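Local coordinates for probable Rab-related GTPase (Acanthamoeba polyphaga mimivirus, PDB 5XC5), which binds GTP with magnesium as a small GTPase of the Rab family and may take part in protein transport, at residues 22-27 with 155-160; 61-66 with 70-75; 143-148 with 161-166. The protein carries 1 engineered substitution. One frame throughout, in Å; residues are numbered along the deposited sequence.

Contact 1 of 3, residues 22-27 with 155-160; sequences VHQFLF and DTVNNL
Two helices of the Ras-like GTPase fold meet here, packed together on one side of the central sheet: helix 18-26, which follows the phosphate-binding loop, and the C-terminal helix 154-169. Val157 of the second helix pushes into the first between Gln24 and Phe25, and each of its methyl groups serves one of them. CG1 lies against the start of Phe25, with its backbone N and its CB each 3.7 Å from that methyl. CG2 takes the aliphatic part of Gln24 and comes to 3.8 Å from Gln24 CG. The backbones are close at this point, Phe25 CA and Val157 CA being 6.1 Å apart, and the two methyls of Val157 occupy the space between the helices.

Neither long side chain ends on Val157. The first torsion of Gln24 brings its CG to the valine; the bend at chi2 (69°) then carries the amide past it, and NE2 is hydrogen-bonded to the carbonyl O of Ser151. With CG anti to the backbone N (chi1 176°), the Phe25 ring is carried beyond Val157 to stack on Phe161, one turn further along the C-terminal helix. Lys45 makes a cation-pi contact with that same ring and also hydrogen-bonds Phe25 O.

All three touching residues are buried, and no hydrogen bond joins the two segments. The side chain of Val157 lies about 8 Å from the bound GTP. Apolar packing of this kind between the helix after the P-loop and the last helix belongs to the core of the small GTPase fold.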
loop_
_atom_site.group_PDB
_atom_site.type_symbol
_atom_site.label_atom_id
_atom_site.label_comp_id
_atom_site.label_asym_id
_atom_site.label_seq_id
_atom_site.Cartn_x
_atom_site.Cartn_y
_atom_site.Cartn_z
ATOM N N VAL A 22 7.367 -2.701 1.806
ATOM C CA VAL A 22 7.275 -3.419 3.075
ATOM C C VAL A 22 8.657 -3.740 3.629
ATOM O O VAL A 22 8.902 -3.593 4.835
ATOM C CB VAL A 22 6.514 -4.739 2.841
ATOM C CG1 VAL A 22 6.809 -5.739 3.964
ATOM C CG2 VAL A 22 5.049 -4.495 2.708
ATOM N N HIS A 23 9.580 -4.178 2.767
ATOM C CA HIS A 23 10.928 -4.492 3.239
ATOM C C HIS A 23 11.606 -3.251 3.797
ATOM O O HIS A 23 12.313 -3.321 4.808
ATOM C CB HIS A 23 11.774 -5.068 2.098
ATOM C CG HIS A 23 11.383 -6.453 1.665
ATOM N ND1 HIS A 23 10.126 -6.981 1.861
ATOM C CD2 HIS A 23 12.100 -7.418 1.041
ATOM C CE1 HIS A 23 10.080 -8.208 1.372
ATOM N NE2 HIS A 23 11.269 -8.499 0.873
ATOM N N GLN A 24 11.397 -2.101 3.153
ATOM C CA GLN A 24 11.981 -0.865 3.655
ATOM C C GLN A 24 11.408 -0.506 5.020
ATOM O O GLN A 24 12.145 -0.110 5.928
ATOM C CB GLN A 24 11.737 0.249 2.638
ATOM C CG GLN A 24 12.378 1.587 2.983
ATOM C CD GLN A 24 13.894 1.550 2.890
ATOM O OE1 GLN A 24 14.576 1.388 3.893
ATOM N NE2 GLN A 24 14.424 1.704 1.678
ATOM N N PHE A 25 10.092 -0.658 5.194
ATOM C CA PHE A 25 9.474 -0.402 6.492
ATOM C C PHE A 25 10.036 -1.325 7.567
ATOM O O PHE A 25 10.234 -0.909 8.716
ATOM C CB PHE A 25 7.953 -0.555 6.384
ATOM C CG PHE A 25 7.227 -0.401 7.696
ATOM C CD1 PHE A 25 7.215 0.814 8.364
ATOM C CD2 PHE A 25 6.547 -1.473 8.247
ATOM C CE1 PHE A 25 6.539 0.956 9.574
ATOM C CE2 PHE A 25 5.871 -1.344 9.446
ATOM C CZ PHE A 25 5.869 -0.124 10.110
ATOM N N LEU A 26 10.296 -2.585 7.216
ATOM C CA LEU A 26 10.807 -3.546 8.189
ATOM C C LEU A 26 12.305 -3.402 8.441
ATOM O O LEU A 26 12.756 -3.636 9.570
ATOM C CB LEU A 26 10.505 -4.968 7.717
ATOM C CG LEU A 26 9.043 -5.325 7.503
ATOM C CD1 LEU A 26 8.958 -6.652 6.758
ATOM C CD2 LEU A 26 8.305 -5.403 8.816
ATOM N N PHE A 27 13.100 -3.036 7.431
ATOM C CA PHE A 27 14.553 -3.102 7.550
ATOM C C PHE A 27 15.207 -1.784 7.157
ATOM O O PHE A 27 14.769 -1.104 6.226
ATOM C CB PHE A 27 15.123 -4.234 6.688
ATOM C CG PHE A 27 14.322 -5.504 6.756
ATOM C CD1 PHE A 27 14.086 -6.128 7.969
ATOM C CD2 PHE A 27 13.778 -6.060 5.606
ATOM C CE1 PHE A 27 13.337 -7.288 8.037
ATOM C CE2 PHE A 27 13.026 -7.224 5.671
ATOM C CZ PHE A 27 12.807 -7.836 6.883
ATOM N N ASP A 155 12.461 7.810 4.230
ATOM C CA ASP A 155 11.639 8.886 4.780
ATOM C C ASP A 155 10.219 8.838 4.224
ATOM O O ASP A 155 9.252 9.127 4.939
ATOM C CB ASP A 155 12.284 10.245 4.499
ATOM C CG ASP A 155 13.533 10.487 5.320
ATOM O OD1 ASP A 155 13.932 9.603 6.112
ATOM O OD2 ASP A 155 14.137 11.562 5.154
ATOM N N THR A 156 10.067 8.448 2.955
ATOM C CA THR A 156 8.719 8.378 2.405
ATOM C C THR A 156 7.968 7.147 2.887
ATOM O O THR A 156 6.739 7.190 3.022
ATOM C CB THR A 156 8.731 8.399 0.875
ATOM O OG1 THR A 156 9.151 7.130 0.355
ATOM C CG2 THR A 156 9.614 9.524 0.333
ATOM N N VAL A 157 8.678 6.060 3.188
ATOM C CA VAL A 157 8.023 4.857 3.692
ATOM C C VAL A 157 7.621 5.038 5.147
ATOM O O VAL A 157 6.509 4.673 5.552
ATOM C CB VAL A 157 8.949 3.647 3.479
ATOM C CG1 VAL A 157 8.390 2.408 4.162
ATOM C CG2 VAL A 157 9.169 3.403 1.987
ATOM N N ASN A 158 8.491 5.655 5.944
ATOM C CA ASN A 158 8.114 6.003 7.307
ATOM C C ASN A 158 6.883 6.892 7.325
ATOM O O ASN A 158 5.989 6.724 8.173
ATOM C CB ASN A 158 9.294 6.691 7.991
ATOM C CG ASN A 158 8.955 7.205 9.365
ATOM O OD1 ASN A 158 8.760 8.403 9.555
ATOM N ND2 ASN A 158 8.880 6.301 10.334
ATOM N N ASN A 159 6.812 7.836 6.393
ATOM C CA ASN A 159 5.682 8.753 6.346
ATOM C C ASN A 159 4.390 8.022 5.999
ATOM O O ASN A 159 3.356 8.229 6.646
ATOM C CB ASN A 159 5.963 9.858 5.330
ATOM C CG ASN A 159 4.862 10.895 5.277
ATOM O OD1 ASN A 159 4.613 11.602 6.257
ATOM N ND2 ASN A 159 4.188 10.990 4.137
ATOM N N LEU A 160 4.420 7.166 4.974
ATOM C CA LEU A 160 3.179 6.519 4.557
ATOM C C LEU A 160 2.687 5.535 5.613
ATOM O O LEU A 160 1.480 5.457 5.879
ATOM C CB LEU A 160 3.295 5.898 3.157
ATOM C CG LEU A 160 4.075 4.590 2.977
ATOM C CD1 LEU A 160 3.191 3.354 3.203
ATOM C CD2 LEU A 160 4.735 4.492 1.612
#

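Contact 2 of 3, residues 61-66 with 70-75; sequences DTAGLE and SITKMY. Engineered in segment 61-66: Leu65 (natural residue Gln). With GTP (guanosine-5'-triphosphate), chain B.
Thr72 sets its hydroxyl against the backbone of Ala63 and its methyl against Thr62. OG1 donates a hydrogen bond to Ala63 O, 2.8 Å away, in the carbonyl plane on a lone pair (C=O...O angle 122°). A water bridges the same two residues, donating to Thr72 OG1 and accepting from Ala63 N, each at 3.0 Å. With OG1 beside the backbone N (chi1 -67°), Thr72 CG2 falls anti to that N and rests 3.5 Å from Thr62 OG1; the two threonine side chains cross at about a right angle. Tyr75 adds a looser touch, its CB 4.3 Å from Thr62 CG2.

Further out, Thr62 OG1 is hydrogen-bonded to Leu10 O, on the strand leading into the P-loop. On the nucleotide side, Gly64 N donates a bent bond (N-H...O 135°) to GTP O3G, a gamma-phosphate oxygen, over 2.9 Å, and Asp61 OD2 is hydrogen-bonded to Ser19 OG of the magnesium site. Leu65, which follows Gly64, is an engineered replacement for Gln.

In this DTAG turn of switch II one peptide is gripped at both ends, Ala63 O by Thr72 and Gly64 N-H by the gamma-phosphate; the first bond would help orient the second, consistent with coupling between nucleotide and switch helix.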
loop_
_atom_site.group_PDB
_atom_site.type_symbol
_atom_site.label_atom_id
_atom_site.label_comp_id
_atom_site.label_asym_id
_atom_site.label_seq_id
_atom_site.Cartn_x
_atom_site.Cartn_y
_atom_site.Cartn_z
ATOM N N ASP A 61 1.652 -8.849 2.530
ATOM C CA ASP A 61 2.132 -8.356 1.245
ATOM C C ASP A 61 1.641 -9.331 0.178
ATOM O O ASP A 61 2.004 -10.510 0.208
ATOM C CB ASP A 61 3.662 -8.343 1.301
ATOM C CG ASP A 61 4.301 -7.913 -0.003
ATOM O OD1 ASP A 61 3.615 -7.246 -0.810
ATOM O OD2 ASP A 61 5.494 -8.245 -0.214
ATOM N N THR A 62 0.794 -8.862 -0.736
ATOM C CA THR A 62 0.071 -9.758 -1.638
ATOM C C THR A 62 0.591 -9.659 -3.068
ATOM O O THR A 62 1.320 -8.739 -3.435
ATOM C CB THR A 62 -1.441 -9.477 -1.624
ATOM O OG1 THR A 62 -1.701 -8.209 -2.241
ATOM C CG2 THR A 62 -1.991 -9.460 -0.219
ATOM N N ALA A 63 0.178 -10.627 -3.883
ATOM C CA ALA A 63 0.574 -10.690 -5.285
ATOM C C ALA A 63 -0.226 -9.714 -6.141
ATOM O O ALA A 63 -1.457 -9.633 -6.041
ATOM C CB ALA A 63 0.321 -12.098 -5.823
ATOM N N GLY A 64 0.484 -9.020 -7.034
ATOM C CA GLY A 64 -0.141 -8.202 -8.054
ATOM C C GLY A 64 -0.288 -8.862 -9.413
ATOM O O GLY A 64 -1.050 -8.368 -10.248
ATOM N N LEU A 65 0.415 -9.970 -9.654
ATOM C CA LEU A 65 0.301 -10.653 -10.938
ATOM C C LEU A 65 -1.120 -11.153 -11.146
ATOM O O LEU A 65 -1.740 -11.719 -10.243
ATOM C CB LEU A 65 1.274 -11.825 -11.008
ATOM C CG LEU A 65 2.734 -11.432 -11.259
ATOM C CD1 LEU A 65 3.605 -12.623 -10.958
ATOM C CD2 LEU A 65 2.966 -10.945 -12.679
ATOM N N GLU A 66 -1.628 -10.963 -12.360
ATOM C CA GLU A 66 -3.039 -11.215 -12.608
ATOM C C GLU A 66 -3.404 -12.667 -12.348
ATOM O O GLU A 66 -4.487 -12.952 -11.826
ATOM C CB GLU A 66 -3.417 -10.786 -14.025
ATOM C CG GLU A 66 -3.087 -9.330 -14.310
ATOM C CD GLU A 66 -3.700 -8.802 -15.597
ATOM O OE1 GLU A 66 -4.202 -9.612 -16.410
ATOM O OE2 GLU A 66 -3.664 -7.564 -15.791
ATOM N N SER A 70 -6.520 -14.811 -7.492
ATOM C CA SER A 70 -7.374 -15.648 -6.658
ATOM C C SER A 70 -6.701 -16.048 -5.355
ATOM O O SER A 70 -7.391 -16.538 -4.458
ATOM C CB SER A 70 -7.914 -16.863 -7.422
ATOM O OG SER A 70 -6.892 -17.803 -7.671
ATOM N N ILE A 71 -5.387 -15.840 -5.224
ATOM C CA ILE A 71 -4.727 -15.925 -3.924
ATOM C C ILE A 71 -4.940 -14.643 -3.142
ATOM O O ILE A 71 -5.371 -14.662 -1.983
ATOM C CB ILE A 71 -3.217 -16.193 -4.081
ATOM C CG1 ILE A 71 -2.942 -17.476 -4.860
ATOM C CG2 ILE A 71 -2.552 -16.234 -2.697
ATOM C CD1 ILE A 71 -1.452 -17.708 -5.127
ATOM N N THR A 72 -4.640 -13.509 -3.769
ATOM C CA THR A 72 -4.715 -12.218 -3.097
ATOM C C THR A 72 -6.103 -11.959 -2.536
ATOM O O THR A 72 -6.239 -11.408 -1.436
ATOM C CB THR A 72 -4.289 -11.134 -4.088
ATOM O OG1 THR A 72 -2.897 -11.322 -4.376
ATOM C CG2 THR A 72 -4.526 -9.739 -3.525
ATOM N N LYS A 73 -7.140 -12.382 -3.261
ATOM C CA LYS A 73 -8.517 -12.179 -2.834
ATOM C C LYS A 73 -8.778 -12.786 -1.460
ATOM O O LYS A 73 -9.588 -12.254 -0.697
ATOM C CB LYS A 73 -9.444 -12.799 -3.885
ATOM C CG LYS A 73 -10.920 -12.814 -3.523
ATOM C CD LYS A 73 -11.786 -13.292 -4.699
ATOM C CE LYS A 73 -11.877 -12.248 -5.806
ATOM N NZ LYS A 73 -12.554 -12.748 -7.047
ATOM N N MET A 74 -8.089 -13.876 -1.118
ATOM C CA MET A 74 -8.333 -14.561 0.150
ATOM C C MET A 74 -7.779 -13.812 1.346
ATOM O O MET A 74 -7.993 -14.255 2.482
ATOM C CB MET A 74 -7.756 -15.978 0.083
ATOM C CG MET A 74 -8.418 -16.855 -0.977
ATOM S SD MET A 74 -10.202 -17.016 -0.729
ATOM C CE MET A 74 -10.234 -17.895 0.818
ATOM N N TYR A 75 -7.097 -12.690 1.130
ATOM C CA TYR A 75 -6.506 -11.906 2.202
ATOM C C TYR A 75 -7.252 -10.608 2.473
ATOM O O TYR A 75 -6.876 -9.875 3.397
ATOM C CB TYR A 75 -5.010 -11.677 1.924
ATOM C CG TYR A 75 -4.279 -12.989 2.008
ATOM C CD1 TYR A 75 -4.150 -13.806 0.892
ATOM C CD2 TYR A 75 -3.787 -13.454 3.223
ATOM C CE1 TYR A 75 -3.522 -15.039 0.975
ATOM C CE2 TYR A 75 -3.162 -14.686 3.319
ATOM C CZ TYR A 75 -3.027 -15.472 2.191
ATOM O OH TYR A 75 -2.403 -16.697 2.281
HETATM P PG GTP B . 4.476 -8.106 -7.251
HETATM O O1G GTP B . 4.891 -8.880 -6.015
HETATM O O2G GTP B . 4.836 -8.828 -8.516
HETATM O O3G GTP B . 3.019 -7.701 -7.217
HETATM O O3B GTP B . 5.352 -6.722 -7.367
HETATM P PB GTP B . 5.642 -5.641 -6.193
HETATM O O1B GTP B . 5.839 -6.331 -4.858
HETATM O O2B GTP B . 4.572 -4.586 -6.195
HETATM O O3A GTP B . 6.964 -4.856 -6.693
HETATM P PA GTP B . 8.483 -5.123 -6.178
HETATM O O1A GTP B . 8.672 -4.582 -4.756
HETATM O O2A GTP B . 8.870 -6.599 -6.411
HETATM O "O5'" GTP B . 9.297 -4.129 -7.172
HETATM C "C5'" GTP B . 9.312 -4.338 -8.569
HETATM C "C4'" GTP B . 10.527 -3.636 -9.174
HETATM O "O4'" GTP B . 10.341 -2.237 -9.011
HETATM C "C3'" GTP B . 11.838 -3.990 -8.498
HETATM O "O3'" GTP B . 12.872 -4.085 -9.469
HETATM C "C2'" GTP B . 12.104 -2.803 -7.598
HETATM O "O2'" GTP B . 13.477 -2.594 -7.361
HETATM C "C1'" GTP B . 11.470 -1.668 -8.375
HETATM N N9 GTP B . 11.035 -0.620 -7.441
HETATM C C8 GTP B . 10.332 -0.774 -6.275
HETATM N N7 GTP B . 10.126 0.439 -5.721
HETATM C C5 GTP B . 10.702 1.368 -6.527
HETATM C C6 GTP B . 10.797 2.753 -6.450
HETATM O O6 GTP B . 10.317 3.430 -5.524
HETATM N N1 GTP B . 11.472 3.390 -7.465
HETATM C C2 GTP B . 12.023 2.710 -8.531
HETATM N N2 GTP B . 12.652 3.407 -9.471
HETATM N N3 GTP B . 11.928 1.341 -8.622
HETATM C C4 GTP B . 11.275 0.707 -7.614
HETATM O O HOH W 1 -1.101 -13.023 -2.720
#

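Contact 3 of 3, residues 143-148 with 161-166; sequences DCDYVF and FGKMID
The polar part of this contact joins Lys163 of the C-terminal helix to Asp145 at the start of edge strand 145-148. NZ donates to OD2 at 3.1 Å in a salt bridge, meeting that oxygen on its syn side but 31° out of the carboxylate plane. A water adds a second path, giving its proton to Asp145 OD1 at 2.7 Å and accepting from Lys163 NZ at 3.2 Å. Both carboxylate oxygens have further partners: OD1 takes a weak hydrogen bond from Tyr146 N, and OD2 is also hydrogen-bonded to the hydroxyl of Tyr113 on the neighbouring strand.

The apolar part is made by the lysine chain itself. Bent at its last two torsions, it lays CD against Val147, 3.9 Å from CG2, the two side chains running past each other in opposite directions. CE lies 3.8 Å from Tyr146 O. Asp145 and Val147 both point to the helix, as alternate residues of a strand do, whereas Tyr146 between them points away and is hydrogen-bonded to Lys136 NZ through its OH.

Strand and helix run nearly antiparallel, at 153°, with their axes 10.2 Å apart, and one long side chain spans much of that distance. The positive charge would probably keep the aspartate ionised, while its several donors hold the carboxylate in place. With Asp145 and Lys163 only partly buried, one lysine thus joins edge strand to helix by both its charge and its methylenes.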
loop_
_atom_site.group_PDB
_atom_site.type_symbol
_atom_site.label_atom_id
_atom_site.label_comp_id
_atom_site.label_asym_id
_atom_site.label_seq_id
_atom_site.Cartn_x
_atom_site.Cartn_y
_atom_site.Cartn_z
ATOM N N ASP A 143 -13.377 7.855 -1.468
ATOM C CA ASP A 143 -13.343 7.671 -0.019
ATOM C C ASP A 143 -12.019 7.059 0.440
ATOM O O ASP A 143 -11.980 6.068 1.167
ATOM C CB ASP A 143 -14.549 6.856 0.457
ATOM C CG ASP A 143 -14.665 6.791 1.966
ATOM O OD1 ASP A 143 -14.183 7.716 2.659
ATOM O OD2 ASP A 143 -15.246 5.802 2.459
ATOM N N CYS A 144 -10.922 7.656 -0.013
ATOM C CA CYS A 144 -9.591 7.171 0.322
ATOM C C CYS A 144 -8.629 8.350 0.309
ATOM O O CYS A 144 -8.938 9.428 -0.205
ATOM C CB CYS A 144 -9.132 6.047 -0.621
ATOM S SG CYS A 144 -8.999 6.510 -2.367
ATOM N N ASP A 145 -7.459 8.129 0.889
ATOM C CA ASP A 145 -6.403 9.122 1.001
ATOM C C ASP A 145 -5.282 8.755 0.033
ATOM O O ASP A 145 -5.290 7.684 -0.577
ATOM C CB ASP A 145 -5.910 9.141 2.455
ATOM C CG ASP A 145 -5.145 10.407 2.827
ATOM O OD1 ASP A 145 -5.084 11.378 2.044
ATOM O OD2 ASP A 145 -4.585 10.415 3.946
ATOM N N TYR A 146 -4.308 9.653 -0.103
ATOM C CA TYR A 146 -3.189 9.443 -1.012
ATOM C C TYR A 146 -1.895 9.926 -0.373
ATOM O O TYR A 146 -1.899 10.787 0.515
ATOM C CB TYR A 146 -3.379 10.190 -2.343
ATOM C CG TYR A 146 -3.459 11.685 -2.153
ATOM C CD1 TYR A 146 -4.651 12.286 -1.765
ATOM C CD2 TYR A 146 -2.337 12.496 -2.322
ATOM C CE1 TYR A 146 -4.740 13.659 -1.560
ATOM C CE2 TYR A 146 -2.411 13.871 -2.122
ATOM C CZ TYR A 146 -3.615 14.446 -1.740
ATOM O OH TYR A 146 -3.700 15.810 -1.540
ATOM N N VAL A 147 -0.782 9.396 -0.888
ATOM C CA VAL A 147 0.553 9.763 -0.428
ATOM C C VAL A 147 1.509 9.430 -1.558
ATOM O O VAL A 147 1.249 8.536 -2.364
ATOM C CB VAL A 147 0.898 9.003 0.881
ATOM C CG1 VAL A 147 0.981 7.500 0.646
ATOM C CG2 VAL A 147 2.182 9.533 1.514
ATOM N N PHE A 148 2.644 10.126 -1.596
ATOM C CA PHE A 148 3.676 9.899 -2.601
ATOM C C PHE A 148 4.908 9.277 -1.957
ATOM O O PHE A 148 5.322 9.687 -0.864
ATOM C CB PHE A 148 4.037 11.216 -3.291
ATOM C CG PHE A 148 2.941 11.739 -4.184
ATOM C CD1 PHE A 148 1.889 12.486 -3.658
ATOM C CD2 PHE A 148 2.947 11.461 -5.536
ATOM C CE1 PHE A 148 0.868 12.956 -4.478
ATOM C CE2 PHE A 148 1.940 11.943 -6.365
ATOM C CZ PHE A 148 0.900 12.688 -5.829
ATOM N N PHE A 161 3.600 4.795 6.254
ATOM C CA PHE A 161 3.152 3.957 7.361
ATOM C C PHE A 161 2.706 4.787 8.552
ATOM O O PHE A 161 1.788 4.377 9.274
ATOM C CB PHE A 161 4.199 2.922 7.764
ATOM C CG PHE A 161 4.123 1.684 6.953
ATOM C CD1 PHE A 161 3.249 0.671 7.300
ATOM C CD2 PHE A 161 4.895 1.542 5.814
ATOM C CE1 PHE A 161 3.162 -0.472 6.543
ATOM C CE2 PHE A 161 4.815 0.399 5.048
ATOM C CZ PHE A 161 3.936 -0.610 5.408
ATOM N N GLY A 162 3.305 5.961 8.758
ATOM C CA GLY A 162 2.852 6.815 9.843
ATOM C C GLY A 162 1.408 7.249 9.681
ATOM O O GLY A 162 0.651 7.297 10.654
ATOM N N LYS A 163 1.010 7.591 8.453
ATOM C CA LYS A 163 -0.387 7.929 8.194
ATOM C C LYS A 163 -1.294 6.755 8.534
ATOM O O LYS A 163 -2.342 6.926 9.165
ATOM C CB LYS A 163 -0.565 8.298 6.720
ATOM C CG LYS A 163 0.154 9.567 6.300
ATOM C CD LYS A 163 0.104 9.775 4.776
ATOM C CE LYS A 163 -1.294 10.131 4.244
ATOM N NZ LYS A 163 -1.780 11.444 4.770
ATOM N N MET A 164 -0.896 5.552 8.129
ATOM C CA MET A 164 -1.683 4.361 8.417
ATOM C C MET A 164 -1.759 4.094 9.915
ATOM O O MET A 164 -2.824 3.751 10.437
ATOM C CB MET A 164 -1.068 3.169 7.680
ATOM C CG MET A 164 -1.750 1.822 7.930
ATOM S SD MET A 164 -3.474 1.761 7.342
ATOM C CE MET A 164 -3.291 2.016 5.554
ATOM N N ILE A 165 -0.635 4.253 10.618
ATOM C CA ILE A 165 -0.589 4.014 12.059
ATOM C C ILE A 165 -1.508 4.983 12.796
ATOM O O ILE A 165 -2.281 4.580 13.678
ATOM C CB ILE A 165 0.865 4.095 12.563
ATOM C CG1 ILE A 165 1.668 2.907 12.030
ATOM C CG2 ILE A 165 0.906 4.173 14.100
ATOM C CD1 ILE A 165 3.154 3.149 12.012
ATOM N N ASP A 166 -1.440 6.274 12.444
ATOM C CA ASP A 166 -2.308 7.261 13.085
ATOM C C ASP A 166 -3.774 6.873 12.940
ATOM O O ASP A 166 -4.542 6.949 13.904
ATOM C CB ASP A 166 -2.099 8.653 12.480
ATOM C CG ASP A 166 -0.736 9.244 12.780
ATOM O OD1 ASP A 166 0.024 8.659 13.574
ATOM O OD2 ASP A 166 -0.431 10.320 12.222
HETATM O O HOH W 2 -3.481 13.356 2.783
#

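In the fold
Contacts 1 and 3 share helix 154-169, which turns one part of its surface to helix 18-26 and another to edge strand 145-148. They touch directly: besides the ring stack, Leu160 and Asn159 pack on Val147. The touching residues of contact 1 are all buried and meet through apolar atoms, whereas contact 3, at the sheet's margin, is only partly buried and relies on an ion pair and a water. The centre of contact 2 is about 21 Å from each of the others, across the chain's centre from contact 3, though its nearest atoms come to about 4 Å from contact 1 without touching. It is also largely buried, yet polar, and it alone includes a bond to GTP.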